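Local coordinates for protein extracellular endo-alpha-(1->5)-L-arabinanase 1 (PDB 1UV4) that cleaves internal alpha-1,5-L-arabinofuranosidic linkages of arabinan in plant cell-wall degradation, as a secreted, calcium-binding family 43 glycoside hydrolase, at residues S90-G95 against N130-E135; F148-S153 against A183-T188; S99-A104 against L119-T124. All coordinates share one frame; numbering follows the deposited sequence.

Contact 1: residues S90-G95 against N130-E135; sequences SVSSFG and NAIDPE. With CA (calcium ion), chain D.
In the probable substrate-binding centre of the five-bladed beta-propeller, the end of strand 84-91 and the loop that follows pack through Ser90 and Ser92 on the loop Asn130-Glu135. Ser90 OG accepts the backbone N-H of Asp133 (OG to N 3.1 Å, 162° at the hydrogen) and is also bonded to Trp74 O, so this buried hydroxyl ties three pieces of chain together. Its chi1 of -40° sets OG beside its own backbone N and anti to the carbonyl carbon; from there it also meets Pro134 CD at 3.4 Å. Next to it, the branch methyl of Ile132, CG2, is 3.9 Å from Ser92 CB, while Ile132 CB lies 3.8 Å from Ser90 CB. Ser92 OG, bonded to Ser99 OG, contacts a water 2.7 Å away that accepts from Asn130 ND2. By holding the N-H of Asp133, the contact fixes the backbone of the residue inferred to modulate the pKa of the proposed proton donor Glu185 and to orient that donor and the substrate. Two residues on, Glu135 OE1 binds the calcium ion at 2.4 Å, sharing it with Asp77 and Asp257. Strand 74-81 flanks the contact through Trp74 and Ala75, strand 99-106 through Ser99 and Ile101, and strand 184-192 through Glu185 and Ala186.

Contact 2: residues F148-S153 against A183-T188; sequences FGSFWS and ALEAPT
The backbones of Phe148-Phe151 and Ala183-Pro187 run nearly antiparallel, 173° apart end to end, and are joined by a single bridge between Ser150 and Glu185. Phe151 N donates to Leu184 O (3.0 Å), nearly along the C=O axis, whereas the bond from Ala186 N to Gly149 O is weak at 3.3 Å. The Phe151 ring lies against Ala183 in a CH-pi contact: Ala183 CA stands over one face, 3.8 Å from the ring centroid and 22° off the normal. Ala183 CB meets the far rim, 3.7 Å from Phe151 CZ. This bridge joins two blades of the propeller at the active site, the loop after strand 144-148 on one side and the start of strand 184-192, with the inferred proton donor Glu185, on the other. Ser150 OG touches Glu185 CB at 3.7 Å, and a water in contact with Ser150 OG donates weakly to Glu185 OE1. Asp203 OD2, a like charge, lies close to Glu185 OE1. Ser150, Phe151 and Trp152 probably bind substrate, as in related enzymes. Further along, Pro187 CG packs 3.7 Å from Phe148 N, and Ile155 touches Pro187 and Leu184.

Contact 3: residues S99-A104 against L119-T124; sequences SAIGLA and LVIRST
Ser99 and Ser123 open the backbone pairing as an antiparallel hydrogen-bonded pair. Ser123 N donates to Ser99 O at 2.9 Å; in the longer return bond, from Ser99 N to Ser123 O, the donor stands above the carbonyl plane, 39° out of it. Ala100 and Arg122 follow as a non-hydrogen-bonded pair, and then Ile101 N gives an almost straight bond to Ile121 O (2.8 Å, 179° at the hydrogen). Ile101 O accepts from Val120 N, also at 2.8 Å. Val120 and Ile121 thus both face Ile101, a classic beta bulge, and the register moves by one residue before Gly102 pairs with Leu119. The two strands form a beta hairpin, 99-106 with 115-123, on the outer side of a four-stranded propeller blade, and the chain turns a corner at Val120.

Most apolar contacts lie near that corner. Val120 CG2, anti to its own carbonyl carbon, reaches Leu103 CB at 3.5 Å, while Val120 CB is 3.8 Å from Ile101 CG2. Ile101 and Ile121 lie side by side, pointing the same way, with Ile101 CD1 3.9 Å from Ile121 CG2. On the other face, Ala100 CB meets Leu119 CD1 and Arg122 CB, each at 3.9 Å. The Arg122 chain leads away from strand 99-104 and packs on Tyr65.

Among the polar side chains, Ser99 OG bonds Asn130 OD1, and Ser123 OG bonds Asn97 O and the backbone N of Ala131.

Along the chain, contact 3 is nested within the loop that contact 1 closes, and contact 2 opens only after contact 1 has closed. Contacts 1 and 3 share one blade: strands 84-91 and 99-106 are neighbours in its sheet, and the contact centres are about 8 Å apart. Contact 2, about 9 Å from contact 1 and about 15 Å from contact 3, joins the next two blades. Ile132 O and Gly149 N, probably hydrogen-bonded, connect contacts 1 and 2, while Phe148 packs on Ile101 and Ile121 of contact 3. Three successive blades are thereby linked from an outer strand inward to the catalytic centre and its calcium ion.

Contact 1: residues S90-G95 against N130-E135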
ATOM      1  N   SER A  90      -9.188   0.092   1.763  1.00 13.90           N
ATOM      2  CA  SER A  90      -9.523   1.348   2.431  1.00 13.93           C
ATOM      3  C   SER A  90     -10.890   1.846   1.973  1.00 13.71           C
ATOM      4  O   SER A  90     -11.218   1.813   0.773  1.00 14.04           O
ATOM      5  CB  SER A  90      -8.510   2.474   2.112  1.00 13.93           C
ATOM      6  OG  SER A  90      -7.192   1.998   2.090  1.00 14.25           O
ATOM      7  N   VAL A  91     -11.704   2.305   2.934  1.00 13.42           N
ATOM      8  CA  VAL A  91     -12.967   2.956   2.663  1.00 12.46           C
ATOM      9  C   VAL A  91     -12.830   4.409   3.153  1.00 12.68           C
ATOM     10  O   VAL A  91     -12.548   4.613   4.305  1.00 13.26           O
ATOM     11  CB  VAL A  91     -14.088   2.262   3.476  1.00 12.76           C
ATOM     12  CG1 VAL A  91     -15.399   2.955   3.257  1.00 13.95           C
ATOM     13  CG2 VAL A  91     -14.148   0.780   3.155  1.00 14.88           C
ATOM     14  N   SER A  92     -13.013   5.390   2.285  1.00 12.35           N
ATOM     15  CA  SER A  92     -12.753   6.768   2.711  1.00 12.13           C
ATOM     16  C   SER A  92     -13.401   7.720   1.743  1.00 12.57           C
ATOM     17  O   SER A  92     -14.186   7.333   0.879  1.00 12.24           O
ATOM     18  CB  SER A  92     -11.227   6.934   2.759  1.00 12.87           C
ATOM     19  OG  SER A  92     -10.835   8.186   3.288  1.00 13.72           O
ATOM     20  N   SER A  93     -13.158   9.022   1.947  1.00 12.04           N
ATOM     21  CA  SER A  93     -13.531  10.069   0.988  1.00 11.95           C
ATOM     22  C   SER A  93     -12.349  11.026   0.837  1.00 12.03           C
ATOM     23  O   SER A  93     -11.571  11.204   1.761  1.00 12.01           O
ATOM     24  CB  SER A  93     -14.788  10.820   1.417  1.00 14.11           C
ATOM     25  OG  SER A  93     -14.626  11.459   2.641  1.00 18.45           O
ATOM     26  N   PHE A  94     -12.174  11.514  -0.369  1.00 12.96           N
ATOM     27  CA  PHE A  94     -10.995  12.306  -0.711  1.00 13.12           C
ATOM     28  C   PHE A  94     -10.697  13.421   0.298  1.00 12.75           C
ATOM     29  O   PHE A  94     -11.551  14.299   0.532  1.00 14.60           O
ATOM     30  CB  PHE A  94     -11.153  12.912  -2.091  1.00 13.77           C
ATOM     31  CG  PHE A  94     -11.380  11.891  -3.213  1.00 15.20           C
ATOM     32  CD1 PHE A  94     -10.554  10.789  -3.376  1.00 18.46           C
ATOM     33  CD2 PHE A  94     -12.434  12.067  -4.111  1.00 19.02           C
ATOM     34  CE1 PHE A  94     -10.779   9.879  -4.387  1.00 19.21           C
ATOM     35  CE2 PHE A  94     -12.665  11.134  -5.129  1.00 17.02           C
ATOM     36  CZ  PHE A  94     -11.831  10.046  -5.253  1.00 18.11           C
ATOM     37  N   GLY A  95      -9.485  13.377   0.859  1.00 12.71           N
ATOM     38  CA  GLY A  95      -9.033  14.415   1.779  1.00 12.51           C
ATOM     39  C   GLY A  95      -9.369  14.186   3.245  1.00 12.60           C
ATOM     40  O   GLY A  95      -8.893  14.910   4.088  1.00 13.21           O
ATOM     41  N   ASN A 130      -4.825   8.688   9.619  1.00 14.24           N
ATOM     42  CA  ASN A 130      -5.845   8.313   8.633  1.00 13.21           C
ATOM     43  C   ASN A 130      -5.730   6.819   8.372  1.00 13.24           C
ATOM     44  O   ASN A 130      -4.687   6.320   7.950  1.00 12.87           O
ATOM     45  CB  ASN A 130      -5.641   9.095   7.339  1.00 13.15           C
ATOM     46  CG  ASN A 130      -6.779   8.926   6.363  1.00 12.73           C
ATOM     47  OD1 ASN A 130      -7.851   8.431   6.703  1.00 13.27           O
ATOM     48  ND2 ASN A 130      -6.596   9.466   5.135  1.00 12.24           N
ATOM     49  N   ALA A 131      -6.825   6.106   8.619  1.00 12.96           N
ATOM     50  CA  ALA A 131      -6.867   4.652   8.437  1.00 12.72           C
ATOM     51  C   ALA A 131      -7.139   4.260   6.988  1.00 13.03           C
ATOM     52  O   ALA A 131      -8.217   3.779   6.632  1.00 12.98           O
ATOM     53  CB  ALA A 131      -7.939   4.005   9.342  1.00 14.18           C
ATOM     54  N   ILE A 132      -6.105   4.489   6.187  1.00 12.69           N
ATOM     55  CA  ILE A 132      -6.037   4.032   4.820  1.00 12.39           C
ATOM     56  C   ILE A 132      -4.652   3.461   4.515  1.00 13.15           C
ATOM     57  O   ILE A 132      -3.705   3.563   5.288  1.00 13.42           O
ATOM     58  CB  ILE A 132      -6.415   5.157   3.812  1.00 12.15           C
ATOM     59  CG1 ILE A 132      -5.328   6.213   3.707  1.00 12.25           C
ATOM     60  CG2 ILE A 132      -7.751   5.784   4.161  1.00 12.96           C
ATOM     61  CD1 ILE A 132      -5.514   7.197   2.606  1.00 13.39           C
ATOM     62  N   ASP A 133      -4.551   2.870   3.342  1.00 12.62           N
ATOM     63  CA  ASP A 133      -3.295   2.381   2.791  1.00 13.07           C
ATOM     64  C   ASP A 133      -2.677   1.226   3.593  1.00 13.89           C
ATOM     65  O   ASP A 133      -1.513   1.282   4.002  1.00 13.74           O
ATOM     66  CB  ASP A 133      -2.240   3.462   2.582  1.00 13.19           C
ATOM     67  CG  ASP A 133      -2.662   4.530   1.635  1.00 17.16           C
ATOM     68  OD1 ASP A 133      -3.708   4.458   0.933  1.00 17.30           O
ATOM     69  OD2 ASP A 133      -1.937   5.558   1.538  1.00 18.42           O
ATOM     70  N   PRO A 134      -3.458   0.154   3.822  1.00 13.22           N
ATOM     71  CA  PRO A 134      -2.942  -0.981   4.617  1.00 13.68           C
ATOM     72  C   PRO A 134      -1.819  -1.748   3.983  1.00 13.72           C
ATOM     73  O   PRO A 134      -1.747  -1.857   2.765  1.00 13.63           O
ATOM     74  CB  PRO A 134      -4.151  -1.903   4.721  1.00 14.86           C
ATOM     75  CG  PRO A 134      -5.025  -1.544   3.514  1.00 14.40           C
ATOM     76  CD  PRO A 134      -4.826  -0.097   3.324  1.00 12.45           C
ATOM     77  N   GLU A 135      -0.991  -2.341   4.828  1.00 13.27           N
ATOM     78  CA  GLU A 135       0.084  -3.211   4.422  1.00 14.18           C
ATOM     79  C   GLU A 135       0.204  -4.338   5.439  1.00 14.49           C
ATOM     80  O   GLU A 135       0.534  -4.101   6.586  1.00 14.71           O
ATOM     81  CB  GLU A 135       1.388  -2.395   4.387  1.00 14.50           C
ATOM     82  CG  GLU A 135       2.683  -3.165   4.460  1.00 16.52           C
ATOM     83  CD  GLU A 135       3.015  -3.965   3.225  1.00 16.58           C
ATOM     84  OE1 GLU A 135       2.110  -4.213   2.383  1.00 16.77           O
ATOM     85  OE2 GLU A 135       4.206  -4.377   3.050  1.00 16.93           O
TER
HETATM   86 CA    CA D1294       1.961  -5.552   0.367  1.00 13.77          CA
HETATM   87  O   HOH W   1      -8.705   9.904   3.068  1.00 18.81           O
HETATM   88  O   HOH W   2       4.170  -6.052   0.973  1.00 12.88           O
HETATM   89  O   HOH W   3       1.304  -7.170   2.076  1.00 14.60           O
HETATM   90  O   HOH W   4       3.160  -7.619  -0.965  0.50 13.49           O
HETATM   91  O   HOH W   5       1.021  -7.218  -0.953  0.50 15.01           O

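Contact 2: residues F148-S153 against A183-T188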
ATOM      1  N   PHE A 148      -0.092   1.127   8.202  1.00 14.19           N
ATOM      2  CA  PHE A 148      -1.022   1.955   7.440  1.00 13.84           C
ATOM      3  C   PHE A 148      -0.743   3.419   7.686  1.00 13.42           C
ATOM      4  O   PHE A 148       0.042   3.803   8.506  1.00 14.22           O
ATOM      5  CB  PHE A 148      -2.484   1.619   7.773  1.00 13.35           C
ATOM      6  CG  PHE A 148      -2.897   2.002   9.178  1.00 13.98           C
ATOM      7  CD1 PHE A 148      -2.742   1.101  10.216  1.00 14.28           C
ATOM      8  CD2 PHE A 148      -3.379   3.265   9.459  1.00 14.31           C
ATOM      9  CE1 PHE A 148      -3.098   1.436  11.474  1.00 15.94           C
ATOM     10  CE2 PHE A 148      -3.736   3.617  10.753  1.00 14.67           C
ATOM     11  CZ  PHE A 148      -3.597   2.691  11.761  1.00 14.55           C
ATOM     12  N   GLY A 149      -1.391   4.246   6.899  1.00 14.55           N
ATOM     13  CA  GLY A 149      -1.430   5.691   7.109  1.00 13.93           C
ATOM     14  C   GLY A 149      -1.265   6.549   5.875  1.00 13.31           C
ATOM     15  O   GLY A 149      -0.784   6.130   4.831  1.00 14.16           O
ATOM     16  N   SER A 150      -1.641   7.811   6.041  1.00 13.00           N
ATOM     17  CA  SER A 150      -1.572   8.853   5.038  1.00 13.68           C
ATOM     18  C   SER A 150      -1.838  10.186   5.710  1.00 12.71           C
ATOM     19  O   SER A 150      -2.926  10.401   6.260  1.00 14.47           O
ATOM     20  CB  SER A 150      -2.627   8.615   3.984  1.00 12.02           C
ATOM     21  OG  SER A 150      -2.607   9.621   2.984  1.00 13.52           O
ATOM     22  N   PHE A 151      -0.863  11.073   5.647  1.00 12.61           N
ATOM     23  CA  PHE A 151      -0.983  12.449   6.158  1.00 12.94           C
ATOM     24  C   PHE A 151      -1.215  12.464   7.665  1.00 12.30           C
ATOM     25  O   PHE A 151      -1.005  11.452   8.346  1.00 13.35           O
ATOM     26  CB  PHE A 151      -2.001  13.276   5.330  1.00 11.70           C
ATOM     27  CG  PHE A 151      -1.427  13.825   4.070  1.00 12.57           C
ATOM     28  CD1 PHE A 151      -1.299  13.040   2.942  1.00 14.80           C
ATOM     29  CD2 PHE A 151      -0.903  15.112   4.040  1.00 12.44           C
ATOM     30  CE1 PHE A 151      -0.757  13.571   1.780  1.00 14.87           C
ATOM     31  CE2 PHE A 151      -0.358  15.651   2.863  1.00 14.56           C
ATOM     32  CZ  PHE A 151      -0.280  14.869   1.745  1.00 15.19           C
ATOM     33  N   TRP A 152      -1.515  13.631   8.205  1.00 12.65           N
ATOM     34  CA  TRP A 152      -1.576  13.817   9.658  1.00 12.17           C
ATOM     35  C   TRP A 152      -0.254  13.352  10.282  1.00 12.20           C
ATOM     36  O   TRP A 152       0.775  13.775   9.747  1.00 12.21           O
ATOM     37  CB  TRP A 152      -2.837  13.235  10.246  1.00 13.99           C
ATOM     38  CG  TRP A 152      -4.093  13.974   9.816  1.00 12.62           C
ATOM     39  CD1 TRP A 152      -4.688  15.034  10.452  1.00 14.26           C
ATOM     40  CD2 TRP A 152      -4.865  13.751   8.624  1.00 12.55           C
ATOM     41  NE1 TRP A 152      -5.794  15.466   9.738  1.00 11.77           N
ATOM     42  CE2 TRP A 152      -5.933  14.662   8.637  1.00 12.51           C
ATOM     43  CE3 TRP A 152      -4.795  12.828   7.566  1.00 11.43           C
ATOM     44  CZ2 TRP A 152      -6.899  14.720   7.622  1.00 11.32           C
ATOM     45  CZ3 TRP A 152      -5.737  12.905   6.560  1.00 14.13           C
ATOM     46  CH2 TRP A 152      -6.777  13.821   6.591  1.00 12.77           C
ATOM     47  N   SER A 153      -0.259  12.549  11.350  1.00 12.42           N
ATOM     48  CA  SER A 153       1.007  12.199  12.030  1.00 12.40           C
ATOM     49  C   SER A 153       1.680  10.990  11.355  1.00 13.08           C
ATOM     50  O   SER A 153       2.705  10.515  11.874  1.00 12.95           O
ATOM     51  CB  SER A 153       0.796  11.954  13.532  1.00 11.97           C
ATOM     52  OG  SER A 153       0.120  10.756  13.805  1.00 12.71           O
ATOM     53  N   ALA A 183       3.212  14.856   4.719  1.00 10.01           N
ATOM     54  CA  ALA A 183       2.960  14.401   3.369  1.00 10.50           C
ATOM     55  C   ALA A 183       3.686  13.109   3.044  1.00 10.77           C
ATOM     56  O   ALA A 183       4.662  13.066   2.282  1.00 11.30           O
ATOM     57  CB  ALA A 183       3.284  15.501   2.379  1.00 11.06           C
ATOM     58  N   LEU A 184       3.207  12.033   3.646  1.00 11.36           N
ATOM     59  CA  LEU A 184       3.661  10.694   3.329  1.00 11.64           C
ATOM     60  C   LEU A 184       2.502   9.698   3.497  1.00 11.16           C
ATOM     61  O   LEU A 184       1.521  10.006   4.178  1.00 10.68           O
ATOM     62  CB  LEU A 184       4.855  10.269   4.177  1.00 11.21           C
ATOM     63  CG  LEU A 184       4.579   9.793   5.609  1.00 11.54           C
ATOM     64  CD1 LEU A 184       5.876   9.269   6.222  1.00 12.94           C
ATOM     65  CD2 LEU A 184       4.006  10.868   6.413  1.00 13.77           C
ATOM     66  N   GLU A 185       2.611   8.571   2.807  1.00 11.89           N
ATOM     67  CA  GLU A 185       1.542   7.579   2.739  1.00 12.39           C
ATOM     68  C   GLU A 185       2.073   6.233   2.308  1.00 11.95           C
ATOM     69  O   GLU A 185       3.224   6.081   1.965  1.00 12.21           O
ATOM     70  CB  GLU A 185       0.461   8.040   1.740  1.00 12.14           C
ATOM     71  CG  GLU A 185       0.942   8.097   0.291  1.00 13.59           C
ATOM     72  CD  GLU A 185      -0.163   8.186  -0.775  1.00 19.40           C
ATOM     73  OE1 GLU A 185      -0.675   9.291  -0.972  1.00 15.89           O
ATOM     74  OE2 GLU A 185      -0.490   7.186  -1.495  1.00 18.92           O
ATOM     75  N   ALA A 186       1.187   5.256   2.323  1.00 12.64           N
ATOM     76  CA  ALA A 186       1.389   4.042   1.498  1.00 13.35           C
ATOM     77  C   ALA A 186       2.610   3.264   1.943  1.00 12.71           C
ATOM     78  O   ALA A 186       3.480   2.960   1.173  1.00 13.81           O
ATOM     79  CB  ALA A 186       1.465   4.396   0.020  1.00 14.94           C
ATOM     80  N   PRO A 187       2.616   2.814   3.174  1.00 12.31           N
ATOM     81  CA  PRO A 187       3.752   1.998   3.596  1.00 12.50           C
ATOM     82  C   PRO A 187       3.818   0.620   2.929  1.00 11.44           C
ATOM     83  O   PRO A 187       2.833   0.014   2.577  1.00 11.87           O
ATOM     84  CB  PRO A 187       3.509   1.842   5.089  1.00 13.46           C
ATOM     85  CG  PRO A 187       2.026   1.840   5.206  1.00 13.06           C
ATOM     86  CD  PRO A 187       1.596   2.934   4.228  1.00 13.32           C
ATOM     87  N   THR A 188       5.072   0.151   2.816  1.00 11.63           N
ATOM     88  CA  THR A 188       5.368  -1.248   2.541  1.00 12.73           C
ATOM     89  C   THR A 188       6.537  -1.653   3.428  1.00 11.56           C
ATOM     90  O   THR A 188       7.414  -0.875   3.673  1.00 13.02           O
ATOM     91  CB  THR A 188       5.639  -1.497   1.010  1.00 14.88           C
ATOM     92  OG1 THR A 188       5.757  -2.919   0.778  1.00 14.58           O
ATOM     93  CG2 THR A 188       6.916  -0.904   0.534  1.00 17.67           C
TER
HETATM   94  O   HOH W   6      -3.124   9.044   0.387  1.00 33.86           O

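Contact 3: residues S99-A104 against L119-T124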
ATOM      1  N   SER A  99     -12.192   7.434   7.968  1.00 13.59           N
ATOM      2  CA  SER A  99     -11.824   6.333   7.090  1.00 13.23           C
ATOM      3  C   SER A  99     -11.822   5.014   7.820  1.00 13.80           C
ATOM      4  O   SER A  99     -11.816   4.961   9.035  1.00 14.27           O
ATOM      5  CB  SER A  99     -10.417   6.547   6.506  1.00 13.51           C
ATOM      6  OG  SER A  99     -10.247   7.794   5.889  1.00 13.52           O
ATOM      7  N   ALA A 100     -11.840   3.917   7.063  1.00 13.61           N
ATOM      8  CA  ALA A 100     -11.737   2.598   7.686  1.00 13.95           C
ATOM      9  C   ALA A 100     -10.976   1.657   6.797  1.00 15.27           C
ATOM     10  O   ALA A 100     -11.016   1.765   5.579  1.00 14.56           O
ATOM     11  CB  ALA A 100     -13.103   2.015   7.959  1.00 14.64           C
ATOM     12  N   ILE A 101     -10.270   0.736   7.422  1.00 14.34           N
ATOM     13  CA  ILE A 101      -9.656  -0.377   6.704  1.00 14.98           C
ATOM     14  C   ILE A 101     -10.505  -1.595   6.987  1.00 14.40           C
ATOM     15  O   ILE A 101     -10.808  -1.901   8.137  1.00 13.81           O
ATOM     16  CB  ILE A 101      -8.156  -0.610   7.130  1.00 13.68           C
ATOM     17  CG1 ILE A 101      -7.283   0.531   6.647  1.00 14.36           C
ATOM     18  CG2 ILE A 101      -7.628  -1.966   6.654  1.00 14.85           C
ATOM     19  CD1 ILE A 101      -5.979   0.685   7.387  1.00 15.68           C
ATOM     20  N   GLY A 102     -10.894  -2.278   5.903  1.00 13.51           N
ATOM     21  CA  GLY A 102     -11.639  -3.525   5.986  1.00 13.49           C
ATOM     22  C   GLY A 102     -10.767  -4.688   5.531  1.00 12.83           C
ATOM     23  O   GLY A 102      -9.658  -4.516   5.014  1.00 12.33           O
ATOM     24  N   LEU A 103     -11.272  -5.869   5.763  1.00 12.58           N
ATOM     25  CA  LEU A 103     -10.580  -7.131   5.417  1.00 12.71           C
ATOM     26  C   LEU A 103     -11.556  -8.077   4.766  1.00 12.04           C
ATOM     27  O   LEU A 103     -12.682  -8.278   5.271  1.00 12.93           O
ATOM     28  CB  LEU A 103     -10.025  -7.819   6.681  1.00 12.80           C
ATOM     29  CG  LEU A 103      -9.325  -9.165   6.506  1.00 11.55           C
ATOM     30  CD1 LEU A 103      -8.106  -9.028   5.679  1.00 13.84           C
ATOM     31  CD2 LEU A 103      -8.987  -9.770   7.919  1.00 13.17           C
ATOM     32  N   ALA A 104     -11.113  -8.705   3.686  1.00 13.57           N
ATOM     33  CA  ALA A 104     -11.850  -9.802   3.097  1.00 12.96           C
ATOM     34  C   ALA A 104     -10.923 -10.970   2.869  1.00 12.22           C
ATOM     35  O   ALA A 104      -9.733 -10.798   2.766  1.00 13.52           O
ATOM     36  CB  ALA A 104     -12.454  -9.380   1.777  1.00 14.70           C
ATOM     37  N   LEU A 119     -14.427  -4.952   9.924  1.00 12.41           N
ATOM     38  CA  LEU A 119     -13.566  -3.837  10.241  1.00 13.68           C
ATOM     39  C   LEU A 119     -12.233  -4.271  10.812  1.00 14.05           C
ATOM     40  O   LEU A 119     -12.215  -5.138  11.675  1.00 13.41           O
ATOM     41  CB  LEU A 119     -14.267  -2.916  11.245  1.00 13.56           C
ATOM     42  CG  LEU A 119     -13.445  -1.731  11.819  1.00 14.82           C
ATOM     43  CD1 LEU A 119     -13.248  -0.720  10.783  1.00 13.57           C
ATOM     44  CD2 LEU A 119     -14.105  -1.130  13.054  1.00 16.55           C
ATOM     45  N   VAL A 120     -11.154  -3.647  10.321  1.00 12.59           N
ATOM     46  CA  VAL A 120      -9.796  -3.844  10.858  1.00 13.79           C
ATOM     47  C   VAL A 120      -9.457  -2.714  11.859  1.00 12.04           C
ATOM     48  O   VAL A 120      -9.235  -2.967  13.051  1.00 12.90           O
ATOM     49  CB  VAL A 120      -8.810  -3.942   9.714  1.00 13.33           C
ATOM     50  CG1 VAL A 120      -7.405  -4.100  10.265  1.00 14.92           C
ATOM     51  CG2 VAL A 120      -9.170  -5.124   8.824  1.00 13.25           C
ATOM     52  N   ILE A 121      -9.509  -1.477  11.371  1.00 13.64           N
ATOM     53  CA  ILE A 121      -9.273  -0.291  12.191  1.00 13.26           C
ATOM     54  C   ILE A 121      -9.877   0.879  11.461  1.00 13.05           C
ATOM     55  O   ILE A 121      -9.906   0.913  10.210  1.00 14.44           O
ATOM     56  CB  ILE A 121      -7.749  -0.121  12.448  1.00 12.95           C
ATOM     57  CG1 ILE A 121      -7.457   0.945  13.514  1.00 15.09           C
ATOM     58  CG2 ILE A 121      -7.003   0.120  11.143  1.00 15.56           C
ATOM     59  CD1 ILE A 121      -6.090   0.902  14.037  1.00 16.08           C
ATOM     60  N   ARG A 122     -10.334   1.868  12.212  1.00 12.88           N
ATOM     61  CA  ARG A 122     -10.883   3.083  11.611  1.00 13.35           C
ATOM     62  C   ARG A 122     -10.210   4.336  12.230  1.00 12.58           C
ATOM     63  O   ARG A 122      -9.473   4.271  13.249  1.00 14.04           O
ATOM     64  CB  ARG A 122     -12.410   3.093  11.658  1.00 14.41           C
ATOM     65  CG  ARG A 122     -13.023   2.928  13.013  1.00 16.69           C
ATOM     66  CD  ARG A 122     -12.852   4.058  13.932  1.00 17.56           C
ATOM     67  NE  ARG A 122     -13.803   3.876  15.044  1.00 19.54           N
ATOM     68  CZ  ARG A 122     -15.043   4.343  15.095  1.00 23.04           C
ATOM     69  NH1 ARG A 122     -15.539   5.110  14.132  1.00 23.88           N
ATOM     70  NH2 ARG A 122     -15.778   4.067  16.164  1.00 23.54           N
ATOM     71  N   SER A 123     -10.487   5.462  11.590  1.00 13.82           N
ATOM     72  CA  SER A 123     -10.077   6.759  12.077  1.00 12.26           C
ATOM     73  C   SER A 123     -11.236   7.774  11.960  1.00 13.32           C
ATOM     74  O   SER A 123     -12.128   7.599  11.126  1.00 13.53           O
ATOM     75  CB  SER A 123      -8.871   7.300  11.288  1.00 12.41           C
ATOM     76  OG  SER A 123      -9.140   7.356   9.893  1.00 13.89           O
ATOM     77  N   THR A 124     -11.247   8.798  12.822  1.00 12.13           N
ATOM     78  CA  THR A 124     -12.172   9.911  12.729  1.00 12.84           C
ATOM     79  C   THR A 124     -11.405  11.198  12.810  1.00 12.56           C
ATOM     80  O   THR A 124     -10.194  11.188  12.978  1.00 11.53           O
ATOM     81  CB  THR A 124     -13.214   9.904  13.897  1.00 12.90           C
ATOM     82  OG1 THR A 124     -12.572  10.193  15.156  1.00 14.21           O
ATOM     83  CG2 THR A 124     -13.922   8.540  14.053  1.00 14.92           C
TER